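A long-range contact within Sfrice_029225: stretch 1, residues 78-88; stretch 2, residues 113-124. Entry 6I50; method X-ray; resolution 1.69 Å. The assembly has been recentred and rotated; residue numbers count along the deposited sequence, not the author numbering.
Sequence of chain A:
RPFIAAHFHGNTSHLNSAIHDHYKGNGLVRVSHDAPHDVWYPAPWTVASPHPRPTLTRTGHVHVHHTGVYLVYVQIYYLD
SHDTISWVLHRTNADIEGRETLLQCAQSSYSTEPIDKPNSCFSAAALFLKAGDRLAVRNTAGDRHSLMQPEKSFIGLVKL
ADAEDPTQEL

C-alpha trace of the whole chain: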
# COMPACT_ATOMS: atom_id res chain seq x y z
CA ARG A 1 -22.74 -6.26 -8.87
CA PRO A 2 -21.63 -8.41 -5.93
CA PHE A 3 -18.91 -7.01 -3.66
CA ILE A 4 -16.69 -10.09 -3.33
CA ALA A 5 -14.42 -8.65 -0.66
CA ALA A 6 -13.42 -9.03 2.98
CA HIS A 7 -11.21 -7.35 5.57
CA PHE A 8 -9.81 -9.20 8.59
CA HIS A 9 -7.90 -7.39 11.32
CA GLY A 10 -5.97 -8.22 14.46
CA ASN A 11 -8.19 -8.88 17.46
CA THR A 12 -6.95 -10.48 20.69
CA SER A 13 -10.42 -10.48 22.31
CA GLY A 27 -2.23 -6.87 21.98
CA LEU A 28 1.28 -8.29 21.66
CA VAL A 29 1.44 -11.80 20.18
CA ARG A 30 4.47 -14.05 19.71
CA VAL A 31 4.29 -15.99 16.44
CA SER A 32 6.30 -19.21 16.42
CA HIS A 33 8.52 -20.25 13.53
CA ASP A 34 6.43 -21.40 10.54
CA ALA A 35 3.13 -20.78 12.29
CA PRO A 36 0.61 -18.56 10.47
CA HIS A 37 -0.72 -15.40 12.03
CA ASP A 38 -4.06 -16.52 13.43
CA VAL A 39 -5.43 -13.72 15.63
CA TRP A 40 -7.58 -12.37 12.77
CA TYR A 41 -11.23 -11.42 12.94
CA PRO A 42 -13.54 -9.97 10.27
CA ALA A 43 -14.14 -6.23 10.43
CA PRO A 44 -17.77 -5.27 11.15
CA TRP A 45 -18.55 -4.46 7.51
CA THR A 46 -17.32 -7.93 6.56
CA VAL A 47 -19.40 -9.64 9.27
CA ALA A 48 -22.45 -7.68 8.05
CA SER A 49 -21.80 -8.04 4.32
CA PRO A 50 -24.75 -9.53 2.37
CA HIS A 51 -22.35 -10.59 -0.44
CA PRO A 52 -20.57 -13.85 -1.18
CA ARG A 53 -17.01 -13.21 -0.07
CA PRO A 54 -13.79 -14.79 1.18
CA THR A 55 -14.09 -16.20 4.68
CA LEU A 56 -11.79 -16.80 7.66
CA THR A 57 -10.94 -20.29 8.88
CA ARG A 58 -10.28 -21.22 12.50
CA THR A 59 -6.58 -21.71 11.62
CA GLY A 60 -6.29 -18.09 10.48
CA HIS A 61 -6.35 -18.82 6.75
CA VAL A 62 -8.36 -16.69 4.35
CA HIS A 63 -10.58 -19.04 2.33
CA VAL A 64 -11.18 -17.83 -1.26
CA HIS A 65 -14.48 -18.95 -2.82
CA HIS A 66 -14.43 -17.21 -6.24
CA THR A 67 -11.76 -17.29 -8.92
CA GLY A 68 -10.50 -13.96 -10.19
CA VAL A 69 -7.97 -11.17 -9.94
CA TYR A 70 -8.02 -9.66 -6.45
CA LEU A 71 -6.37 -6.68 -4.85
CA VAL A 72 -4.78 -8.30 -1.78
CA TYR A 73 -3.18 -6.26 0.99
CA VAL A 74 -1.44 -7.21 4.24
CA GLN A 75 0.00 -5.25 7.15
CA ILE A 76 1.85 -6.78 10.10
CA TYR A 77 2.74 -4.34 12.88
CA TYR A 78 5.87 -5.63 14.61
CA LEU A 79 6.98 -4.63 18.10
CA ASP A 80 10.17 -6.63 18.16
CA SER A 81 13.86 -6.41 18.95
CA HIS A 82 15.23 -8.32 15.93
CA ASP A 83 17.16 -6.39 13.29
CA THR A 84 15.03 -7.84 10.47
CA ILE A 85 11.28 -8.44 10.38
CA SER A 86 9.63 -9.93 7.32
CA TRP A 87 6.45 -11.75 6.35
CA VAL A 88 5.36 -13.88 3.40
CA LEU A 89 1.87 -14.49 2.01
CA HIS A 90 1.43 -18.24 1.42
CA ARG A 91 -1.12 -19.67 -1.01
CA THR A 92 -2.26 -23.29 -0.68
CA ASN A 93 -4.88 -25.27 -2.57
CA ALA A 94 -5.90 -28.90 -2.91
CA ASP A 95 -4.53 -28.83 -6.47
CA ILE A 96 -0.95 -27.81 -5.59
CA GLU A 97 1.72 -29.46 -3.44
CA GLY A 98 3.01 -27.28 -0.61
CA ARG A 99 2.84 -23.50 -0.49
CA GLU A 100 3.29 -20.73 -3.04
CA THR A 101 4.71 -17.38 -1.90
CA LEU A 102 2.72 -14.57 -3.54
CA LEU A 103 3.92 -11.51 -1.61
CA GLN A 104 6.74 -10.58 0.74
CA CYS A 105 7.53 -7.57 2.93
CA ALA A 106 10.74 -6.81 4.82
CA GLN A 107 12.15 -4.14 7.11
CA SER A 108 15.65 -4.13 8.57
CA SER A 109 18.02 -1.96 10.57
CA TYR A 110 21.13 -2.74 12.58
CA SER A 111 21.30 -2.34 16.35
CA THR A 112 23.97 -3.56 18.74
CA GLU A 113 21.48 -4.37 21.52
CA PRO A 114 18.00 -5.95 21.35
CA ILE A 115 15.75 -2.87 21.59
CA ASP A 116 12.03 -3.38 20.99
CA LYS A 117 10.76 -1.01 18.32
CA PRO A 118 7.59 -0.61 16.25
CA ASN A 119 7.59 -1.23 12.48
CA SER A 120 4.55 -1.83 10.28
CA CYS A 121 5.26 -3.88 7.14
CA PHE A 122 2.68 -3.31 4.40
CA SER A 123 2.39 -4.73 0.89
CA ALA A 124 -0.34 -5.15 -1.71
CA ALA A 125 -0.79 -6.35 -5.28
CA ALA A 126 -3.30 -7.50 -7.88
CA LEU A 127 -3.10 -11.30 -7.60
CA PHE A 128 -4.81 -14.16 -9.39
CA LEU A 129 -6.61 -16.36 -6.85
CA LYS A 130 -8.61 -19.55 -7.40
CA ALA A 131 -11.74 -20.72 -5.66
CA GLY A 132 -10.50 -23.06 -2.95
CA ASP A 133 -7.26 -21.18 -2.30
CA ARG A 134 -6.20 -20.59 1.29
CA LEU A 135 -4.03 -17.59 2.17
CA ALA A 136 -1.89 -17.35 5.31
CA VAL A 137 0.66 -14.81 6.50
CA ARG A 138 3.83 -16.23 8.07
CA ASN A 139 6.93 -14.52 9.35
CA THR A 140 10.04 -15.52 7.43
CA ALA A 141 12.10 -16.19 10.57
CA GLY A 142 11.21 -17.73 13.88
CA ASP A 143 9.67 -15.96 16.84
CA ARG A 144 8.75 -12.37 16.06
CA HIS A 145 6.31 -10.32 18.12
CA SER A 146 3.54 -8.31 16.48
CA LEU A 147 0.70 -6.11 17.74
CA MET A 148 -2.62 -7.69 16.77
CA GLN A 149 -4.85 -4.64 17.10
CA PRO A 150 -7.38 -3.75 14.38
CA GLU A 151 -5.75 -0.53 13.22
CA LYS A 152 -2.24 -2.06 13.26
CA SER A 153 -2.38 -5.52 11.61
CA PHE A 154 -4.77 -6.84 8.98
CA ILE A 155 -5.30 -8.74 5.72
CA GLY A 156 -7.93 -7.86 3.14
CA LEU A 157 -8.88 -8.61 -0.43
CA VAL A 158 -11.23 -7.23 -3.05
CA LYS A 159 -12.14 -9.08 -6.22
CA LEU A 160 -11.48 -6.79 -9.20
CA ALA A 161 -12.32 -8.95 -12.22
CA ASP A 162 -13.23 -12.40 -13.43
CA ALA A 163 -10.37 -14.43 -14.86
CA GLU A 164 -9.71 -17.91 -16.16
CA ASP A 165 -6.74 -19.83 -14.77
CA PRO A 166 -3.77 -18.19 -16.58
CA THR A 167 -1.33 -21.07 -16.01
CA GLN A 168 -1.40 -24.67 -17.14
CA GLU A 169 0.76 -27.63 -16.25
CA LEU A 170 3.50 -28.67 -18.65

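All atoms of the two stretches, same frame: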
# COMPACT_ATOMS: atom_id res chain seq x y z
N TYR A 78 4.94 -4.98 13.70
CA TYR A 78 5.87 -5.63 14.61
C TYR A 78 6.24 -4.71 15.76
O TYR A 78 6.38 -3.49 15.59
CB TYR A 78 7.14 -6.05 13.87
CG TYR A 78 6.91 -7.10 12.81
CD1 TYR A 78 6.93 -8.46 13.12
CD2 TYR A 78 6.66 -6.74 11.49
CE1 TYR A 78 6.72 -9.42 12.14
CE2 TYR A 78 6.45 -7.69 10.51
CZ TYR A 78 6.48 -9.02 10.84
OH TYR A 78 6.27 -9.95 9.85
N LEU A 79 6.41 -5.30 16.94
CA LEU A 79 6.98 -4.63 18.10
C LEU A 79 8.00 -5.64 18.60
O LEU A 79 7.69 -6.52 19.40
CB LEU A 79 5.92 -4.28 19.15
CG LEU A 79 6.43 -3.47 20.34
CD1 LEU A 79 7.23 -2.27 19.85
CD2 LEU A 79 5.29 -3.01 21.23
N ASP A 80 9.22 -5.52 18.08
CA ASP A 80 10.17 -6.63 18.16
C ASP A 80 11.57 -6.06 18.23
O ASP A 80 11.83 -4.93 17.79
CB ASP A 80 10.00 -7.55 16.95
CG ASP A 80 10.66 -8.90 17.15
OD1 ASP A 80 9.99 -9.83 17.65
OD2 ASP A 80 11.85 -9.04 16.79
N SER A 81 12.49 -6.86 18.77
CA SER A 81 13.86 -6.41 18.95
C SER A 81 14.81 -6.95 17.89
O SER A 81 15.99 -6.59 17.90
CB SER A 81 14.37 -6.80 20.34
OG SER A 81 14.27 -8.19 20.55
N HIS A 82 14.35 -7.81 16.98
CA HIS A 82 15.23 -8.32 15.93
C HIS A 82 15.56 -7.24 14.91
O HIS A 82 14.78 -6.31 14.68
CB HIS A 82 14.59 -9.52 15.23
CG HIS A 82 14.59 -10.77 16.06
ND1 HIS A 82 13.55 -11.11 16.90
CD2 HIS A 82 15.52 -11.74 16.20
CE1 HIS A 82 13.84 -12.24 17.51
NE2 HIS A 82 15.03 -12.64 17.11
N ASP A 83 16.74 -7.37 14.29
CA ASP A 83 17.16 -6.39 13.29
C ASP A 83 16.29 -6.46 12.04
O ASP A 83 16.04 -5.42 11.41
CB ASP A 83 18.62 -6.61 12.92
CG ASP A 83 19.59 -6.08 13.96
OD1 ASP A 83 19.15 -5.32 14.85
OD2 ASP A 83 20.79 -6.42 13.89
N THR A 84 15.83 -7.65 11.67
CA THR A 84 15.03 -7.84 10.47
C THR A 84 13.69 -8.46 10.82
O THR A 84 13.63 -9.44 11.57
CB THR A 84 15.75 -8.74 9.46
OG1 THR A 84 17.00 -8.13 9.09
CG2 THR A 84 14.90 -8.96 8.22
N ILE A 85 12.61 -7.87 10.30
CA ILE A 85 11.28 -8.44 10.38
C ILE A 85 10.75 -8.56 8.96
O ILE A 85 10.98 -7.67 8.12
CB ILE A 85 10.34 -7.58 11.27
CG1 ILE A 85 10.44 -6.10 10.91
CG2 ILE A 85 10.71 -7.76 12.74
CD1 ILE A 85 9.35 -5.62 9.98
N SER A 86 10.09 -9.68 8.67
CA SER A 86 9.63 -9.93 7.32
C SER A 86 8.51 -10.95 7.37
O SER A 86 8.53 -11.87 8.19
CB SER A 86 10.78 -10.42 6.43
OG SER A 86 10.35 -10.73 5.12
N TRP A 87 7.52 -10.78 6.49
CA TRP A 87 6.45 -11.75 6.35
C TRP A 87 6.31 -12.18 4.89
O TRP A 87 6.75 -11.48 3.96
CB TRP A 87 5.10 -11.22 6.88
CG TRP A 87 4.57 -9.95 6.26
CD1 TRP A 87 4.57 -8.71 6.83
CD2 TRP A 87 3.92 -9.81 4.99
NE1 TRP A 87 3.96 -7.80 5.99
CE2 TRP A 87 3.56 -8.45 4.85
CE3 TRP A 87 3.61 -10.70 3.96
CZ2 TRP A 87 2.92 -7.96 3.71
CZ3 TRP A 87 2.97 -10.21 2.83
CH2 TRP A 87 2.64 -8.85 2.71
N VAL A 88 5.69 -13.34 4.71
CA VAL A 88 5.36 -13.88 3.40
C VAL A 88 3.88 -14.26 3.38
O VAL A 88 3.33 -14.71 4.39
CB VAL A 88 6.23 -15.11 3.03
CG1 VAL A 88 7.63 -14.65 2.63
CG2 VAL A 88 6.29 -16.09 4.18
N GLU A 113 22.20 -3.75 20.43
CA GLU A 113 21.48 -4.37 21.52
C GLU A 113 20.03 -4.63 21.13
O GLU A 113 19.47 -3.91 20.28
CB GLU A 113 21.53 -3.50 22.78
CG GLU A 113 22.94 -3.17 23.26
CD GLU A 113 23.71 -4.39 23.73
OE1 GLU A 113 23.08 -5.44 23.98
OE2 GLU A 113 24.95 -4.30 23.84
N PRO A 114 19.38 -5.63 21.73
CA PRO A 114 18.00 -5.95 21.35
C PRO A 114 16.99 -4.97 21.92
O PRO A 114 16.45 -5.18 23.01
CB PRO A 114 17.80 -7.35 21.95
CG PRO A 114 18.75 -7.40 23.10
CD PRO A 114 19.95 -6.61 22.67
N ILE A 115 16.70 -3.90 21.18
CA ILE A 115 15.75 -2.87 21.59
C ILE A 115 14.43 -3.11 20.86
O ILE A 115 14.41 -3.19 19.63
CB ILE A 115 16.29 -1.47 21.30
CG1 ILE A 115 17.71 -1.32 21.86
CG2 ILE A 115 15.36 -0.41 21.86
CD1 ILE A 115 17.80 -1.56 23.36
N ASP A 116 13.34 -3.23 21.61
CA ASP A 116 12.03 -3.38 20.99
C ASP A 116 11.67 -2.09 20.27
O ASP A 116 11.84 -0.99 20.81
CB ASP A 116 10.96 -3.70 22.05
CG ASP A 116 11.03 -5.13 22.54
OD1 ASP A 116 11.50 -6.00 21.78
OD2 ASP A 116 10.60 -5.38 23.68
N LYS A 117 11.16 -2.21 19.04
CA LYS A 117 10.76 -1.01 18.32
C LYS A 117 9.63 -1.33 17.37
O LYS A 117 9.53 -2.46 16.88
CB LYS A 117 11.93 -0.38 17.56
CG LYS A 117 12.61 -1.29 16.58
CD LYS A 117 14.06 -0.87 16.45
CE LYS A 117 14.95 -2.07 16.28
NZ LYS A 117 14.66 -2.79 15.01
N PRO A 118 8.76 -0.36 17.10
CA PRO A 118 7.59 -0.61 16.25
C PRO A 118 7.89 -0.41 14.77
O PRO A 118 8.51 0.59 14.40
CB PRO A 118 6.58 0.42 16.75
CG PRO A 118 7.42 1.56 17.20
CD PRO A 118 8.72 0.97 17.72
N ASN A 119 7.45 -1.34 13.93
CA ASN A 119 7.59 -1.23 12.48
C ASN A 119 6.42 -1.94 11.83
O ASN A 119 6.25 -3.14 12.03
CB ASN A 119 8.91 -1.85 12.00
CG ASN A 119 10.08 -0.93 12.15
OD1 ASN A 119 10.21 0.06 11.43
ND2 ASN A 119 10.97 -1.25 13.08
N SER A 120 5.62 -1.21 11.05
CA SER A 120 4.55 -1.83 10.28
C SER A 120 5.08 -2.18 8.89
O SER A 120 5.78 -1.38 8.26
CB SER A 120 3.33 -0.90 10.19
OG SER A 120 3.66 0.37 9.65
N CYS A 121 4.78 -3.39 8.43
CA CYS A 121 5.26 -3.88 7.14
C CYS A 121 4.04 -4.13 6.27
O CYS A 121 3.28 -5.07 6.53
CB CYS A 121 6.10 -5.15 7.31
SG CYS A 121 7.42 -5.40 6.07
N PHE A 122 3.85 -3.28 5.26
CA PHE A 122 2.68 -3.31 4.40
C PHE A 122 3.08 -3.70 2.98
O PHE A 122 4.11 -3.23 2.46
CB PHE A 122 1.98 -1.94 4.38
CG PHE A 122 0.80 -1.88 3.45
CD1 PHE A 122 0.97 -1.68 2.08
CD2 PHE A 122 -0.49 -2.01 3.95
CE1 PHE A 122 -0.12 -1.65 1.23
CE2 PHE A 122 -1.59 -1.97 3.11
CZ PHE A 122 -1.40 -1.79 1.74
N SER A 123 2.25 -4.52 2.33
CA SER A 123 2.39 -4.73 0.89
C SER A 123 1.02 -5.07 0.30
O SER A 123 0.10 -5.48 1.02
CB SER A 123 3.41 -5.83 0.55
OG SER A 123 3.76 -5.78 -0.83
N ALA A 124 0.91 -4.90 -1.01
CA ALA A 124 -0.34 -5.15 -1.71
C ALA A 124 -0.04 -5.39 -3.18
O ALA A 124 0.99 -4.94 -3.69
CB ALA A 124 -1.32 -3.98 -1.55
O HOH W 1 12.51 -5.22 15.06
O HOH W 2 16.94 -3.89 18.04
O HOH W 3 17.37 -3.04 14.76

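Strand 78-80 runs antiparallel to strand 117-124: their axes approach to 4.7 Å, and their N-to-C directions differ by 150°. The register rests on two hydrogen-bonded pairs. At Tyr78 and Asn119 the bonds are Tyr78 N to Asn119 O, 2.8 Å with an N-H...O angle of 156°, and Asn119 N to Tyr78 O, 2.9 Å and 161°. At Asp80 and Lys117 the ladder loosens: Lys117 N donates to Asp80 O at 3.1 Å, while Asp80 N to Lys117 O, at 3.3 Å, is weak. Between them lies the non-hydrogen-bonded pair of Leu79 and Pro118, with CA atoms 4.5 Å apart. Proline suits this position, since its nitrogen has no hydrogen to give and none is required here; its CA instead makes a CA-H...O contact with Tyr78 O at 3.2 Å. A similar contact, Ser81 CA to Ile115 O at 3.3 Å, extends the close approach beyond the strand.

Strand 84-88 lies farther off, with an axis distance of 8.3 Å and an angle of 30° to strand 117-124, so side chains bridge the gap. Trp87 points toward strand 117-124 with chi1 at 58° (p), and its NE1 donates to Cys121 O at 2.9 Å. The N-H...O angle of 170° is nearly linear, and the carbonyl oxygen lies at the ring edge, near its plane, as an indole N-H requires. The contact thus satisfies a polar group on a buried side chain.

Cys121 has 78 Å² covered by stretch 1, the most of any residue here. Its CB is 4.1 Å from Tyr78 CE2, 4.2 Å from Ile85 CD1 and 3.9 Å from Trp87 CD1, a compact apolar cluster. Its SG lies 4.9 Å from the centroid of the Trp87 five-membered ring, obliquely, 44° off the normal. Farther along, Trp87 CH2 packs 3.8 Å from Ser123 CB, where a small side chain accompanies the broad indole.

On the sheet face shared by Leu79 and Pro118, Leu79 CD1 reaches to 4.2 Å from Pro118 CB. Asp80 and Lys117 point to the other face. There Asp80 OD2 accepts from His82 N at 2.8 Å and from His82 ND1 at 2.7 Å, bracing the turn. The long Lys117 side chain brings its amino group to this turn through water: water 1 accepts from Lys117 NZ at 3.2 Å and donates to Asp80 O at 2.8 Å and His82 O at 2.5 Å. Altogether the two stretches bury 712 Å², both sides summed.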